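Local coordinates for protein MdcE (Pseudomonas aeruginosa, PDB 5VIP) that probably serves as the gamma subunit of a biotin-independent malonate decarboxylase, a carboxyltransferase-like component acting on malonyl groups carried by an acyl carrier protein, at residues A132-A137 against F161-Y166; R140-G145 against G165-R170; P57-A62 against V91-E96; V48-L53 against R103-L108. One frame throughout, in Å; residues are numbered along the deposited sequence.

Interaction 1: residues A132-A137 against F161-Y166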
loop_
_atom_site.group_PDB
_atom_site.type_symbol
_atom_site.label_atom_id
_atom_site.label_comp_id
_atom_site.label_asym_id
_atom_site.label_seq_id
_atom_site.Cartn_x
_atom_site.Cartn_y
_atom_site.Cartn_z
ATOM N N ALA A 132 6.695 -0.898 0.695
ATOM C CA ALA A 132 6.095 -2.218 0.866
ATOM C C ALA A 132 6.557 -2.869 2.169
ATOM O O ALA A 132 5.780 -3.558 2.836
ATOM C CB ALA A 132 6.430 -3.116 -0.312
ATOM N N GLY A 133 7.832 -2.688 2.508
ATOM C CA GLY A 133 8.355 -3.176 3.777
ATOM C C GLY A 133 7.571 -2.636 4.971
ATOM O O GLY A 133 7.254 -3.371 5.914
ATOM N N ALA A 134 7.245 -1.347 4.933
ATOM C CA ALA A 134 6.481 -0.731 6.016
ATOM C C ALA A 134 5.066 -1.300 6.094
ATOM O O ALA A 134 4.566 -1.612 7.181
ATOM C CB ALA A 134 6.432 0.793 5.845
ATOM N N VAL A 135 4.420 -1.418 4.938
ATOM C CA VAL A 135 3.063 -1.959 4.860
ATOM C C VAL A 135 3.026 -3.398 5.377
ATOM O O VAL A 135 2.158 -3.771 6.174
ATOM C CB VAL A 135 2.522 -1.895 3.401
ATOM C CG1 VAL A 135 1.225 -2.665 3.258
ATOM C CG2 VAL A 135 2.289 -0.443 2.996
ATOM N N ASP A 136 3.976 -4.202 4.916
ATOM C CA ASP A 136 4.041 -5.600 5.332
ATOM C C ASP A 136 4.203 -5.722 6.857
ATOM O O ASP A 136 3.512 -6.513 7.500
ATOM C CB ASP A 136 5.185 -6.318 4.603
ATOM C CG ASP A 136 5.178 -7.820 4.851
ATOM O OD1 ASP A 136 4.260 -8.506 4.350
ATOM O OD2 ASP A 136 6.085 -8.304 5.552
ATOM N N ALA A 137 5.091 -4.920 7.439
ATOM C CA ALA A 137 5.303 -4.983 8.888
ATOM C C ALA A 137 4.033 -4.584 9.670
ATOM O O ALA A 137 3.615 -5.283 10.601
ATOM C CB ALA A 137 6.474 -4.102 9.288
ATOM N N PHE A 161 0.898 7.675 3.133
ATOM C CA PHE A 161 -0.200 7.214 3.995
ATOM C C PHE A 161 -0.389 5.689 3.908
ATOM O O PHE A 161 -0.677 5.034 4.913
ATOM C CB PHE A 161 -1.513 7.941 3.634
ATOM C CG PHE A 161 -2.670 7.646 4.572
ATOM C CD1 PHE A 161 -2.452 7.261 5.892
ATOM C CD2 PHE A 161 -3.978 7.757 4.122
ATOM C CE1 PHE A 161 -3.515 6.990 6.744
ATOM C CE2 PHE A 161 -5.051 7.497 4.972
ATOM C CZ PHE A 161 -4.817 7.105 6.284
ATOM N N LEU A 162 -0.235 5.117 2.716
ATOM C CA LEU A 162 -0.325 3.652 2.594
ATOM C C LEU A 162 0.707 2.982 3.510
ATOM O O LEU A 162 0.415 1.984 4.185
ATOM C CB LEU A 162 -0.118 3.207 1.140
ATOM C CG LEU A 162 -1.267 3.534 0.183
ATOM C CD1 LEU A 162 -0.910 3.219 -1.265
ATOM C CD2 LEU A 162 -2.529 2.782 0.592
ATOM N N ALA A 163 1.904 3.565 3.562
ATOM C CA ALA A 163 3.011 2.999 4.334
ATOM C C ALA A 163 2.882 3.285 5.825
ATOM O O ALA A 163 3.329 2.501 6.655
ATOM C CB ALA A 163 4.347 3.539 3.823
ATOM N N HIS A 164 2.283 4.425 6.155
ATOM C CA HIS A 164 2.243 4.881 7.537
ATOM C C HIS A 164 0.839 5.330 7.903
ATOM O O HIS A 164 0.483 6.495 7.726
ATOM C CB HIS A 164 3.242 6.019 7.740
ATOM C CG HIS A 164 3.271 6.554 9.136
ATOM N ND1 HIS A 164 3.559 5.765 10.231
ATOM C CD2 HIS A 164 3.069 7.806 9.615
ATOM C CE1 HIS A 164 3.520 6.505 11.326
ATOM N NE2 HIS A 164 3.232 7.748 10.981
ATOM N N GLY A 165 0.033 4.381 8.359
ATOM C CA GLY A 165 -1.302 4.678 8.809
ATOM C C GLY A 165 -2.410 3.842 8.203
ATOM O O GLY A 165 -3.336 3.486 8.906
ATOM N N TYR A 166 -2.345 3.521 6.911
ATOM C CA TYR A 166 -3.555 3.019 6.268
ATOM C C TYR A 166 -3.806 1.525 6.561
ATOM O O TYR A 166 -4.846 0.989 6.181
ATOM C CB TYR A 166 -3.515 3.202 4.751
ATOM C CG TYR A 166 -4.783 3.812 4.178
ATOM C CD1 TYR A 166 -4.733 4.633 3.057
ATOM C CD2 TYR A 166 -6.011 3.663 4.829
ATOM C CE1 TYR A 166 -5.892 5.208 2.540
ATOM C CE2 TYR A 166 -7.162 4.255 4.326
ATOM C CZ TYR A 166 -7.095 5.013 3.179
ATOM O OH TYR A 166 -8.239 5.616 2.676
#
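A buried helix-to-helix contact, made by small apolar side chains partly against main-chain carbonyls, joins Ala134 and Val135, midway along helix 127-143, to Leu162 and Ala163 at the C-terminal end of the short helix 158-163. It illustrates how small side chains let two helices come very close: the CA atoms of Val135 and Ala163 are only 5.0 Å apart. Methyl meets methyl where Ala134 CB lies 4.0 Å from Ala163 CB, and the same Ala134 CB reaches the carbonyl Ala163 O at 3.6 Å. Val135 contributes one of its two branches. CG1 stands anti to the backbone N (chi1 170°), which places CG2 beside that nitrogen and directs it to the neighbouring helix, 3.3 Å from Leu162 O and 3.8 Å from Ala163 CA. Leu162 itself is covered mainly through its backbone on this side, while its side chain packs against an apolar side chain of the partner subunit. Just past the contact the chain leaves the helix at His164, whose ring nitrogens are bonded to Tyr138 OH and Ile110 O, and Leu87 of helix 81-97 touches Ala134 as well. Since methyl groups here face another methyl, a CA and carbonyl oxygens, the two helices are joined across this interface by shape and dispersion rather than by directional bonds, and their close spacing is consistent with the small side chains between them.

Interaction 2: residues R140-G145 against G165-R170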
loop_
_atom_site.group_PDB
_atom_site.type_symbol
_atom_site.label_atom_id
_atom_site.label_comp_id
_atom_site.label_asym_id
_atom_site.label_seq_id
_atom_site.Cartn_x
_atom_site.Cartn_y
_atom_site.Cartn_z
ATOM N N ARG A 140 1.316 -7.330 9.223
ATOM C CA ARG A 140 1.651 -8.535 9.975
ATOM C C ARG A 140 1.413 -8.312 11.460
ATOM O O ARG A 140 0.886 -9.184 12.152
ATOM C CB ARG A 140 3.104 -8.953 9.723
ATOM C CG ARG A 140 3.311 -9.690 8.404
ATOM C CD ARG A 140 4.714 -10.261 8.265
ATOM N NE ARG A 140 5.726 -9.219 8.127
ATOM C CZ ARG A 140 6.636 -8.938 9.053
ATOM N NH1 ARG A 140 6.670 -9.639 10.177
ATOM N NH2 ARG A 140 7.520 -7.969 8.848
ATOM N N ALA A 141 1.783 -7.129 11.940
ATOM C CA ALA A 141 1.529 -6.770 13.332
ATOM C C ALA A 141 0.035 -6.793 13.636
ATOM O O ALA A 141 -0.376 -7.334 14.657
ATOM C CB ALA A 141 2.119 -5.405 13.652
ATOM N N ARG A 142 -0.779 -6.206 12.762
ATOM C CA ARG A 142 -2.229 -6.218 12.948
ATOM C C ARG A 142 -2.781 -7.647 12.961
ATOM O O ARG A 142 -3.549 -8.010 13.853
ATOM C CB ARG A 142 -2.928 -5.386 11.855
ATOM C CG ARG A 142 -4.468 -5.421 11.908
ATOM C CD ARG A 142 -5.127 -4.432 10.914
ATOM N NE ARG A 142 -4.517 -4.495 9.578
ATOM C CZ ARG A 142 -4.640 -5.525 8.741
ATOM N NH1 ARG A 142 -5.351 -6.594 9.087
ATOM N NH2 ARG A 142 -4.037 -5.496 7.555
ATOM N N LEU A 143 -2.387 -8.456 11.979
ATOM C CA LEU A 143 -2.865 -9.833 11.891
ATOM C C LEU A 143 -2.444 -10.655 13.113
ATOM O O LEU A 143 -3.146 -11.581 13.507
ATOM C CB LEU A 143 -2.356 -10.508 10.606
ATOM C CG LEU A 143 -2.919 -9.946 9.291
ATOM C CD1 LEU A 143 -2.166 -10.504 8.098
ATOM C CD2 LEU A 143 -4.405 -10.252 9.177
ATOM N N ALA A 144 -1.298 -10.314 13.696
ATOM C CA ALA A 144 -0.778 -11.036 14.859
ATOM C C ALA A 144 -1.461 -10.614 16.161
ATOM O O ALA A 144 -1.232 -11.220 17.210
ATOM C CB ALA A 144 0.730 -10.836 14.969
ATOM N N GLY A 145 -2.285 -9.569 16.102
ATOM C CA GLY A 145 -3.021 -9.131 17.272
ATOM C C GLY A 145 -2.584 -7.822 17.909
ATOM O O GLY A 145 -3.086 -7.459 18.967
ATOM N N GLY A 165 0.033 4.381 8.359
ATOM C CA GLY A 165 -1.302 4.678 8.809
ATOM C C GLY A 165 -2.410 3.842 8.203
ATOM O O GLY A 165 -3.336 3.486 8.906
ATOM N N TYR A 166 -2.345 3.521 6.911
ATOM C CA TYR A 166 -3.555 3.019 6.268
ATOM C C TYR A 166 -3.806 1.525 6.561
ATOM O O TYR A 166 -4.846 0.989 6.181
ATOM C CB TYR A 166 -3.515 3.202 4.751
ATOM C CG TYR A 166 -4.783 3.812 4.178
ATOM C CD1 TYR A 166 -4.733 4.633 3.057
ATOM C CD2 TYR A 166 -6.011 3.663 4.829
ATOM C CE1 TYR A 166 -5.892 5.208 2.540
ATOM C CE2 TYR A 166 -7.162 4.255 4.326
ATOM C CZ TYR A 166 -7.095 5.013 3.179
ATOM O OH TYR A 166 -8.239 5.616 2.676
ATOM N N GLN A 167 -2.889 0.846 7.241
ATOM C CA GLN A 167 -3.159 -0.529 7.654
ATOM C C GLN A 167 -3.846 -0.622 9.023
ATOM O O GLN A 167 -4.006 -1.711 9.561
ATOM C CB GLN A 167 -1.864 -1.345 7.679
ATOM C CG GLN A 167 -1.368 -1.748 6.301
ATOM C CD GLN A 167 -2.411 -2.549 5.517
ATOM O OE1 GLN A 167 -2.918 -3.558 5.997
ATOM N NE2 GLN A 167 -2.733 -2.091 4.310
ATOM N N ALA A 168 -4.255 0.512 9.581
ATOM C CA ALA A 168 -4.785 0.538 10.953
ATOM C C ALA A 168 -6.107 -0.227 11.121
ATOM O O ALA A 168 -6.938 -0.265 10.209
ATOM C CB ALA A 168 -4.971 1.997 11.410
ATOM N N ASN A 169 -6.285 -0.841 12.289
ATOM C CA ASN A 169 -7.599 -1.340 12.716
ATOM C C ASN A 169 -8.642 -0.219 12.792
ATOM O O ASN A 169 -9.810 -0.425 12.490
ATOM C CB ASN A 169 -7.526 -2.004 14.091
ATOM C CG ASN A 169 -6.607 -3.200 14.128
ATOM O OD1 ASN A 169 -5.420 -3.073 14.421
ATOM N ND2 ASN A 169 -7.159 -4.377 13.869
ATOM N N ARG A 170 -8.218 0.955 13.242
ATOM C CA ARG A 170 -9.124 2.095 13.401
ATOM C C ARG A 170 -8.428 3.381 13.004
ATOM O O ARG A 170 -7.269 3.597 13.357
ATOM C CB ARG A 170 -9.625 2.219 14.841
ATOM C CG ARG A 170 -10.307 0.987 15.399
ATOM C CD ARG A 170 -11.722 0.808 14.875
ATOM N NE ARG A 170 -12.357 -0.278 15.610
ATOM C CZ ARG A 170 -12.128 -1.568 15.379
ATOM N NH1 ARG A 170 -11.294 -1.942 14.413
ATOM N NH2 ARG A 170 -12.728 -2.489 16.114
HETATM O O HOH W 1 -5.195 -6.356 15.415
#
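The guanidinium of Arg142 meets Gln167 at its edge, with Gln167 OE1 close to its plane, while the amide of Asn169 lies against the aliphatic part of the same arginine. Neither amide is stacked on the guanidinium: the Gln167 plane is turned 48° from it and the Asn169 plane 75°. The setting is the last turn of helix 127-143, closed by a Schellman motif at Gly145, packed on the type I beta turn Gly165-Ala168 that leads towards strand 170-174. Arg142 grips Gln167 side-on with two nitrogens, one to each of two oxygens. NE donates to the backbone Gln167 O at 2.8 Å, and NH2 donates to the side-chain Gln167 OE1 at 2.7 Å. The arginine runs out extended as far as CD, then bends (chi3 46°) to present this edge. Gln167 is curled at chi2, which brings its OE1 round to the same side as its own carbonyl oxygen. Both ends of the grip are tied further: Arg142 NH1 donates to Arg259 O, and Gln167 NE2 bonds to the backbone of the partner subunit. The two bonds probably restrict rotation of both groups, and the pair links the helix end, the turn and the subunit interface. Beside it, Arg142 CG sits 3.5 Å from Asn169 ND2 and 3.6 Å from Asn169 OD1, the oxygen that accepts from Leu148 N. A water completes the join, lying 2.8 Å from Arg142 O and 3.2 Å from Asn169 ND2.

Interaction 3: residues P57-A62 against V91-E96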
loop_
_atom_site.group_PDB
_atom_site.type_symbol
_atom_site.label_atom_id
_atom_site.label_comp_id
_atom_site.label_asym_id
_atom_site.label_seq_id
_atom_site.Cartn_x
_atom_site.Cartn_y
_atom_site.Cartn_z
ATOM N N PRO A 57 0.156 -1.328 27.159
ATOM C CA PRO A 57 1.420 -1.004 26.480
ATOM C C PRO A 57 1.198 -0.472 25.057
ATOM O O PRO A 57 0.446 -1.083 24.308
ATOM C CB PRO A 57 2.164 -2.348 26.454
ATOM C CG PRO A 57 1.083 -3.390 26.572
ATOM C CD PRO A 57 0.038 -2.769 27.455
ATOM N N VAL A 58 1.819 0.655 24.710
ATOM C CA VAL A 58 1.704 1.210 23.359
ATOM C C VAL A 58 3.052 1.677 22.812
ATOM O O VAL A 58 3.976 1.981 23.569
ATOM C CB VAL A 58 0.710 2.406 23.295
ATOM C CG1 VAL A 58 -0.600 2.067 23.979
ATOM C CG2 VAL A 58 1.310 3.656 23.904
ATOM N N ARG A 59 3.160 1.731 21.488
ATOM C CA ARG A 59 4.312 2.340 20.840
ATOM C C ARG A 59 3.816 3.394 19.856
ATOM O O ARG A 59 3.005 3.098 18.973
ATOM C CB ARG A 59 5.174 1.276 20.140
ATOM C CG ARG A 59 6.241 1.832 19.198
ATOM C CD ARG A 59 7.197 0.720 18.738
ATOM N NE ARG A 59 8.132 0.348 19.801
ATOM C CZ ARG A 59 9.286 -0.295 19.615
ATOM N NH1 ARG A 59 9.667 -0.666 18.394
ATOM N NH2 ARG A 59 10.067 -0.563 20.658
ATOM N N PHE A 60 4.277 4.630 20.039
ATOM C CA PHE A 60 3.956 5.736 19.137
ATOM C C PHE A 60 4.942 5.760 17.970
ATOM O O PHE A 60 6.143 5.579 18.159
ATOM C CB PHE A 60 4.006 7.090 19.866
ATOM C CG PHE A 60 2.929 7.284 20.911
ATOM C CD1 PHE A 60 1.703 7.844 20.574
ATOM C CD2 PHE A 60 3.158 6.936 22.237
ATOM C CE1 PHE A 60 0.719 8.041 21.535
ATOM C CE2 PHE A 60 2.175 7.126 23.203
ATOM C CZ PHE A 60 0.957 7.679 22.850
ATOM N N LEU A 61 4.441 6.009 16.765
ATOM C CA LEU A 61 5.311 6.133 15.602
ATOM C C LEU A 61 4.885 7.319 14.777
ATOM O O LEU A 61 3.717 7.464 14.460
ATOM C CB LEU A 61 5.278 4.873 14.724
ATOM C CG LEU A 61 5.671 3.549 15.366
ATOM C CD1 LEU A 61 4.420 2.742 15.667
ATOM C CD2 LEU A 61 6.592 2.787 14.436
ATOM N N ALA A 62 5.848 8.144 14.407
ATOM C CA ALA A 62 5.580 9.295 13.576
ATOM C C ALA A 62 6.716 9.503 12.591
ATOM O O ALA A 62 7.896 9.396 12.945
ATOM C CB ALA A 62 5.386 10.556 14.444
ATOM N N VAL A 91 8.506 -1.368 13.548
ATOM C CA VAL A 91 7.316 -2.177 13.772
ATOM C C VAL A 91 7.688 -3.643 13.985
ATOM O O VAL A 91 7.185 -4.295 14.908
ATOM C CB VAL A 91 6.319 -2.036 12.607
ATOM C CG1 VAL A 91 5.196 -3.053 12.739
ATOM C CG2 VAL A 91 5.754 -0.593 12.583
ATOM N N ASP A 92 8.586 -4.167 13.157
ATOM C CA ASP A 92 8.988 -5.561 13.326
ATOM C C ASP A 92 9.677 -5.788 14.679
ATOM O O ASP A 92 9.573 -6.869 15.259
ATOM C CB ASP A 92 9.909 -6.009 12.189
ATOM C CG ASP A 92 9.804 -7.492 11.917
ATOM O OD1 ASP A 92 8.719 -7.939 11.487
ATOM O OD2 ASP A 92 10.797 -8.217 12.148
ATOM N N GLU A 93 10.373 -4.766 15.174
ATOM C CA GLU A 93 11.013 -4.845 16.487
ATOM C C GLU A 93 9.970 -5.114 17.573
ATOM O O GLU A 93 10.146 -5.997 18.402
ATOM C CB GLU A 93 11.788 -3.560 16.801
ATOM C CG GLU A 93 12.359 -3.539 18.219
ATOM C CD GLU A 93 13.055 -2.229 18.577
ATOM O OE1 GLU A 93 12.495 -1.142 18.306
ATOM O OE2 GLU A 93 14.169 -2.291 19.142
ATOM N N ALA A 94 8.879 -4.354 17.557
ATOM C CA ALA A 94 7.799 -4.553 18.515
ATOM C C ALA A 94 7.127 -5.918 18.347
ATOM O O ALA A 94 6.811 -6.584 19.332
ATOM C CB ALA A 94 6.767 -3.434 18.389
ATOM N N LEU A 95 6.908 -6.330 17.102
ATOM C CA LEU A 95 6.239 -7.599 16.818
ATOM C C LEU A 95 7.022 -8.780 17.400
ATOM O O LEU A 95 6.449 -9.680 18.027
ATOM C CB LEU A 95 6.052 -7.765 15.302
ATOM C CG LEU A 95 5.421 -9.038 14.731
ATOM C CD1 LEU A 95 3.977 -9.186 15.189
ATOM C CD2 LEU A 95 5.491 -9.032 13.211
ATOM N N GLU A 96 8.337 -8.752 17.208
ATOM C CA GLU A 96 9.210 -9.827 17.673
ATOM C C GLU A 96 9.343 -9.831 19.193
ATOM O O GLU A 96 9.404 -10.887 19.810
ATOM C CB GLU A 96 10.587 -9.703 17.020
ATOM C CG GLU A 96 10.554 -9.876 15.497
ATOM C CD GLU A 96 10.141 -11.279 15.070
ATOM O OE1 GLU A 96 10.657 -12.251 15.657
ATOM O OE2 GLU A 96 9.302 -11.413 14.151
#
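A beta-alpha-beta crossover frames the meeting of Arg59 and Leu61 with Glu93, Ala94 and Val91. Strand 56-63 leads through helix 81-97 to its parallel neighbour, strand 106-113, and the helix runs along the strand, over one face of the sheet. The local strand and helix axes are nearly antiparallel, at 170°, and approach to 10.7 Å, a spacing filled by side chains from both elements. Towards the C-terminal end of the strand segment the filling is apolar: Leu61 CD2 touches Val91 CG2 at 3.9 Å, the two side chains crossing at about a right angle, with Tyr138 of helix 127-143 packed on both. Nearer the start of that segment it is ionic. Arg59 leaves the sheet with CG anti to the backbone N and stays extended until a bend at chi3 (-75°), so that its guanidinium lies beside the helix with Ala94 above one face, offset toward its rim, and Glu93 at the edge. NH1 donates to Glu93 OE1 at 2.9 Å in a salt bridge, approaching on the anti side and somewhat out of the carboxylate plane; the guanidinium and carboxylate planes are 71° apart. Glu93 OE1 is also held by Arg39 NH2, which would be expected to keep the carboxylate ionised. The strongest partner of Arg59, however, is Asp50 on the adjacent strand, reached through NE; NH1 adds a weak bond to Ala90 O. One arginine thus ties two strands to the covering helix, within a sheet-and-helix layering consistent with the crotonase fold.

Interaction 4: residues V48-L53 against R103-L108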
loop_
_atom_site.group_PDB
_atom_site.type_symbol
_atom_site.label_atom_id
_atom_site.label_comp_id
_atom_site.label_asym_id
_atom_site.label_seq_id
_atom_site.Cartn_x
_atom_site.Cartn_y
_atom_site.Cartn_z
ATOM N N VAL A 48 9.954 7.345 17.500
ATOM C CA VAL A 48 9.401 6.123 18.075
ATOM C C VAL A 48 9.571 6.165 19.591
ATOM O O VAL A 48 10.647 6.504 20.084
ATOM C CB VAL A 48 10.100 4.850 17.518
ATOM C CG1 VAL A 48 9.484 3.587 18.108
ATOM C CG2 VAL A 48 10.050 4.817 15.991
ATOM N N ALA A 49 8.519 5.820 20.325
ATOM C CA ALA A 49 8.575 5.810 21.785
ATOM C C ALA A 49 7.580 4.809 22.347
ATOM O O ALA A 49 6.454 4.710 21.866
ATOM C CB ALA A 49 8.295 7.198 22.339
ATOM N N ASP A 50 7.998 4.060 23.360
ATOM C CA ASP A 50 7.090 3.171 24.072
ATOM C C ASP A 50 6.492 3.898 25.275
ATOM O O ASP A 50 7.152 4.725 25.896
ATOM C CB ASP A 50 7.816 1.899 24.510
ATOM C CG ASP A 50 8.197 1.010 23.333
ATOM O OD1 ASP A 50 7.315 0.719 22.496
ATOM O OD2 ASP A 50 9.376 0.600 23.240
ATOM N N ALA A 51 5.241 3.591 25.596
ATOM C CA ALA A 51 4.547 4.250 26.699
ATOM C C ALA A 51 3.344 3.427 27.094
ATOM O O ALA A 51 3.216 2.280 26.677
ATOM C CB ALA A 51 4.127 5.652 26.316
ATOM N N GLU A 52 2.457 4.006 27.899
ATOM C CA GLU A 52 1.245 3.296 28.289
ATOM C C GLU A 52 0.015 4.164 28.101
ATOM O O GLU A 52 0.069 5.380 28.244
ATOM C CB GLU A 52 1.331 2.804 29.740
ATOM C CG GLU A 52 2.418 1.757 29.968
ATOM C CD GLU A 52 2.331 1.102 31.344
ATOM O OE1 GLU A 52 1.315 1.316 32.047
ATOM O OE2 GLU A 52 3.280 0.374 31.722
ATOM N N LEU A 53 -1.086 3.517 27.752
ATOM C CA LEU A 53 -2.355 4.195 27.592
ATOM C C LEU A 53 -3.403 3.357 28.300
ATOM O O LEU A 53 -3.630 2.212 27.924
ATOM C CB LEU A 53 -2.695 4.380 26.112
ATOM C CG LEU A 53 -4.009 5.081 25.763
ATOM C CD1 LEU A 53 -3.969 6.530 26.198
ATOM C CD2 LEU A 53 -4.279 4.975 24.268
ATOM N N ARG A 103 0.151 -9.498 26.262
ATOM C CA ARG A 103 -0.395 -8.280 25.681
ATOM C C ARG A 103 0.492 -7.763 24.552
ATOM O O ARG A 103 1.617 -7.323 24.796
ATOM C CB ARG A 103 -0.528 -7.187 26.740
ATOM C CG ARG A 103 -1.596 -7.401 27.797
ATOM C CD ARG A 103 -1.300 -6.482 28.977
ATOM N NE ARG A 103 -2.515 -5.965 29.591
ATOM C CZ ARG A 103 -2.561 -4.854 30.319
ATOM N NH1 ARG A 103 -1.452 -4.150 30.520
ATOM N NH2 ARG A 103 -3.712 -4.449 30.844
ATOM N N LYS A 104 -0.008 -7.811 23.322
ATOM C CA LYS A 104 0.694 -7.197 22.197
ATOM C C LYS A 104 0.535 -5.684 22.286
ATOM O O LYS A 104 -0.580 -5.191 22.401
ATOM C CB LYS A 104 0.142 -7.695 20.860
ATOM C CG LYS A 104 -0.123 -9.179 20.784
ATOM C CD LYS A 104 1.157 -9.970 20.744
ATOM C CE LYS A 104 0.908 -11.357 20.195
ATOM N NZ LYS A 104 2.204 -12.020 19.893
ATOM N N ARG A 105 1.639 -4.947 22.219
ATOM C CA ARG A 105 1.565 -3.508 22.394
ATOM C C ARG A 105 0.803 -2.860 21.242
ATOM O O ARG A 105 0.841 -3.337 20.098
ATOM C CB ARG A 105 2.966 -2.903 22.519
ATOM C CG ARG A 105 3.679 -2.668 21.200
ATOM C CD ARG A 105 5.135 -2.346 21.460
ATOM N NE ARG A 105 5.826 -3.485 22.057
ATOM C CZ ARG A 105 7.087 -3.463 22.466
ATOM N NH1 ARG A 105 7.805 -2.351 22.361
ATOM N NH2 ARG A 105 7.626 -4.554 22.989
ATOM N N ALA A 106 0.086 -1.787 21.552
ATOM C CA ALA A 106 -0.635 -1.071 20.513
ATOM C C ALA A 106 0.366 -0.285 19.686
ATOM O O ALA A 106 1.387 0.178 20.199
ATOM C CB ALA A 106 -1.697 -0.151 21.108
ATOM N N LEU A 107 0.082 -0.164 18.395
ATOM C CA LEU A 107 0.881 0.668 17.517
ATOM C C LEU A 107 0.043 1.878 17.174
ATOM O O LEU A 107 -1.011 1.756 16.545
ATOM C CB LEU A 107 1.303 -0.094 16.254
ATOM C CG LEU A 107 2.052 -1.404 16.532
ATOM C CD1 LEU A 107 2.376 -2.146 15.254
ATOM C CD2 LEU A 107 3.316 -1.160 17.365
ATOM N N LEU A 108 0.504 3.040 17.617
ATOM C CA LEU A 108 -0.219 4.287 17.425
ATOM C C LEU A 108 0.507 5.130 16.393
ATOM O O LEU A 108 1.536 5.753 16.694
ATOM C CB LEU A 108 -0.350 5.046 18.751
ATOM C CG LEU A 108 -0.895 4.177 19.894
ATOM C CD1 LEU A 108 -0.954 4.943 21.225
ATOM C CD2 LEU A 108 -2.272 3.641 19.536
#
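Asp50 and Arg105 bury most of this contact, joined by a salt bridge that spans a strand of the mixed sheet. They belong to strand 46-53 and to the residues leading into strand 106-113, and strand 56-63 lies between, antiparallel to the first and parallel to the second. Arg105 crosses strand 56-63 by a doubly bent side chain: CG takes the crowded position between the backbone N and the carbonyl carbon (chi1 82°), and a further bend at chi3 brings NH1 to the carboxylate. The bond is oblique, with NH1 coming from above the carboxylate plane and an angle at the hydrogen of 137°. It is secondary for both residues, since Asp50 OD1 is held more closely by Arg59 NE and Arg105 NH2 pairs with Asp98 OD1. Two arginines gathered at one aspartate would be expected to favour its charged form. On the other face of the sheet Leu53 and Leu108 approach more loosely, their side chains coming no nearer than 4.5 Å to the opposite segment. Within the salt bridge, Arg105 NH1 is 3.1 Å from Asp50 OD1 but 3.5 Å from Asp50 OD2.

Overall arrangement
From the N terminus, strand 46-53 opens interaction 4 and strand 56-63 opens interaction 3; helix 81-97 closes interaction 3 before residues 103-108 close interaction 4, so the former nests inside the latter. Both gather on one edge of the mixed sheet, where Arg59 and Asp50 connect them. Interactions 1 and 2 follow in series and cross each other: helix 127-143 opens both in turn, then 161-166 and 165-170 close them in the same order, overlapping at Gly165 and Tyr166. The two halves meet where Arg140 forms a salt bridge with Asp92 and Ala141 packs on Leu107, joining helix 127-143 to helix 81-97, its neighbour on the same face of the sheet, and to strand 106-113.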